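Long-range contact in DNA-3-methyladenine glycosidase (Bacillus halodurans, PDB 2H56), which belongs to the HhH-GPD superfamily of base excision DNA repair proteins, which have a largely helical fold: residues V43-K48 and A205-W210. Numbering follows the deposited sequence.
Sequences VQLPTK and ACLYLW
The hydroxyl OH of Tyr-208 is gripped by one hydrogen bond, to the backbone carbonyl O of Gly-41, two residues before Val-43, and this bond ties the tip of the ring to the turn just before strand 43-46. Tyrosine suits the place because a buried ring can lie against a hydrocarbon while its tip still meets a polar backbone atom. Val-43 supplies the hydrocarbon. Its CG1 stands over the centre of the Tyr-208 ring, 3.5 Å from the centroid and 15° off the ring normal, a CH-pi contact made face on. The second branch, CG2, is directed toward the CE2 side of the same ring and also meets CD1 of Leu-207 at 3.7 Å, so the forked, beta-branched side chain fills the angle between two successive helix residues. Leu-207 points at the strand from helix 202-219, its CG anti to its own carbonyl carbon (chi1 -64°), and crosses Val-43 obliquely. Its CB lies 3.9 Å from CB of Val-43, while CD1 and CD2 both end beside the carbonyl O of Gln-44, a plain van der Waals approach. Leucine fits this buried position because its branched, wholly apolar end can set two methyls beside the strand. CD1 is also 4.3 Å from CB of Leu-45, a looser apolar touch. Gln-44 turns its own side chain away from the helix, as befits an exposed polar residue on the alternate side of a strand. Backbone hydrogen bonds of Val-43 with Phe-16 and of Leu-45 with Arg-14 tie the strand to strand 13-16. Strand and helix axes pass 8.4 Å apart at 111°, steeply crossed. The arrangement is a buried apolar packing of one strand of a two-stranded antiparallel sheet across helix 202-219, within the mainly helical HhH-GPD fold.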
loop_
_atom_site.group_PDB
_atom_site.type_symbol
_atom_site.label_atom_id
_atom_site.label_comp_id
_atom_site.label_asym_id
_atom_site.label_seq_id
_atom_site.Cartn_x
_atom_site.Cartn_y
_atom_site.Cartn_z
ATOM N N VAL A 43 -8.163 13.122 1.945
ATOM C CA VAL A 43 -7.819 11.802 1.476
ATOM C C VAL A 43 -8.261 10.769 2.486
ATOM O O VAL A 43 -8.569 11.094 3.639
ATOM C CB VAL A 43 -6.312 11.648 1.309
ATOM C CG1 VAL A 43 -5.849 12.444 0.113
ATOM C CG2 VAL A 43 -5.584 12.040 2.605
ATOM N N GLN A 44 -8.251 9.516 2.039
ATOM C CA GLN A 44 -8.684 8.405 2.840
ATOM C C GLN A 44 -7.706 7.239 2.779
ATOM O O GLN A 44 -6.878 7.133 1.867
ATOM C CB GLN A 44 -10.067 7.974 2.414
ATOM C CG GLN A 44 -10.264 7.760 0.928
ATOM C CD GLN A 44 -11.681 7.234 0.612
ATOM O OE1 GLN A 44 -11.905 6.022 0.507
ATOM N NE2 GLN A 44 -12.637 8.147 0.495
ATOM N N LEU A 45 -7.794 6.395 3.798
ATOM C CA LEU A 45 -6.877 5.296 3.988
ATOM C C LEU A 45 -7.662 4.081 4.379
ATOM O O LEU A 45 -8.070 3.957 5.522
ATOM C CB LEU A 45 -5.906 5.629 5.107
ATOM C CG LEU A 45 -4.753 4.661 5.352
ATOM C CD1 LEU A 45 -3.965 4.413 4.080
ATOM C CD2 LEU A 45 -3.873 5.264 6.419
ATOM N N PRO A 46 -7.912 3.183 3.423
ATOM C CA PRO A 46 -8.593 1.940 3.804
ATOM C C PRO A 46 -7.705 1.068 4.677
ATOM O O PRO A 46 -6.510 0.967 4.433
ATOM C CB PRO A 46 -8.889 1.268 2.470
ATOM C CG PRO A 46 -7.949 1.908 1.488
ATOM C CD PRO A 46 -7.620 3.260 1.982
ATOM N N THR A 47 -8.284 0.513 5.730
ATOM C CA THR A 47 -7.568 -0.410 6.596
ATOM C C THR A 47 -8.288 -1.732 6.627
ATOM O O THR A 47 -9.438 -1.828 7.116
ATOM C CB THR A 47 -7.464 0.099 8.035
ATOM O OG1 THR A 47 -6.827 1.393 8.033
ATOM C CG2 THR A 47 -6.680 -0.940 8.934
ATOM N N LYS A 48 -7.600 -2.748 6.121
ATOM C CA LYS A 48 -8.088 -4.112 6.196
ATOM C C LYS A 48 -7.997 -4.601 7.640
ATOM O O LYS A 48 -6.937 -4.598 8.243
ATOM C CB LYS A 48 -7.272 -5.010 5.273
ATOM C CG LYS A 48 -7.369 -4.641 3.764
ATOM C CD LYS A 48 -7.986 -5.794 2.915
ATOM C CE LYS A 48 -7.673 -5.689 1.407
ATOM N NZ LYS A 48 -8.359 -6.770 0.633
ATOM N N ALA A 205 1.131 12.041 2.925
ATOM C CA ALA A 205 1.629 12.671 1.684
ATOM C C ALA A 205 1.409 11.773 0.490
ATOM O O ALA A 205 0.999 12.208 -0.577
ATOM C CB ALA A 205 3.108 12.983 1.799
ATOM N N CYS A 206 1.704 10.495 0.666
ATOM C CA CYS A 206 1.618 9.556 -0.437
ATOM C C CYS A 206 0.203 9.437 -0.970
ATOM O O CYS A 206 0.003 9.257 -2.166
ATOM C CB CYS A 206 2.149 8.184 -0.015
ATOM S SG CYS A 206 3.949 8.144 0.198
ATOM N N LEU A 207 -0.779 9.518 -0.082
ATOM C CA LEU A 207 -2.155 9.543 -0.516
ATOM C C LEU A 207 -2.378 10.756 -1.447
ATOM O O LEU A 207 -3.038 10.645 -2.472
ATOM C CB LEU A 207 -3.094 9.609 0.685
ATOM C CG LEU A 207 -3.071 8.408 1.624
ATOM C CD1 LEU A 207 -3.970 8.663 2.833
ATOM C CD2 LEU A 207 -3.483 7.174 0.870
ATOM N N TYR A 208 -1.814 11.905 -1.118
ATOM C CA TYR A 208 -1.994 13.087 -1.974
ATOM C C TYR A 208 -1.212 12.964 -3.266
ATOM O O TYR A 208 -1.660 13.408 -4.327
ATOM C CB TYR A 208 -1.614 14.363 -1.232
ATOM C CG TYR A 208 -2.679 14.778 -0.245
ATOM C CD1 TYR A 208 -3.864 15.355 -0.691
ATOM C CD2 TYR A 208 -2.517 14.576 1.122
ATOM C CE1 TYR A 208 -4.846 15.729 0.166
ATOM C CE2 TYR A 208 -3.521 14.957 2.017
ATOM C CZ TYR A 208 -4.680 15.529 1.522
ATOM O OH TYR A 208 -5.678 15.895 2.369
ATOM N N LEU A 209 -0.045 12.342 -3.192
ATOM C CA LEU A 209 0.724 12.127 -4.399
ATOM C C LEU A 209 -0.095 11.277 -5.356
ATOM O O LEU A 209 -0.200 11.593 -6.561
ATOM C CB LEU A 209 2.096 11.508 -4.084
ATOM C CG LEU A 209 3.131 12.461 -3.438
ATOM C CD1 LEU A 209 4.538 11.895 -3.489
ATOM C CD2 LEU A 209 3.144 13.788 -4.141
ATOM N N TRP A 210 -0.706 10.216 -4.821
ATOM C CA TRP A 210 -1.535 9.339 -5.647
ATOM C C TRP A 210 -2.688 10.095 -6.272
ATOM O O TRP A 210 -3.036 9.860 -7.431
ATOM C CB TRP A 210 -2.063 8.149 -4.857
ATOM C CG TRP A 210 -1.144 7.023 -4.878
ATOM C CD1 TRP A 210 -0.539 6.508 -5.964
ATOM C CD2 TRP A 210 -0.691 6.258 -3.767
ATOM N NE1 TRP A 210 0.276 5.477 -5.612
ATOM C CE2 TRP A 210 0.201 5.297 -4.263
ATOM C CE3 TRP A 210 -0.941 6.297 -2.395
ATOM C CZ2 TRP A 210 0.832 4.361 -3.441
ATOM C CZ3 TRP A 210 -0.306 5.387 -1.571
ATOM C CH2 TRP A 210 0.563 4.420 -2.099
#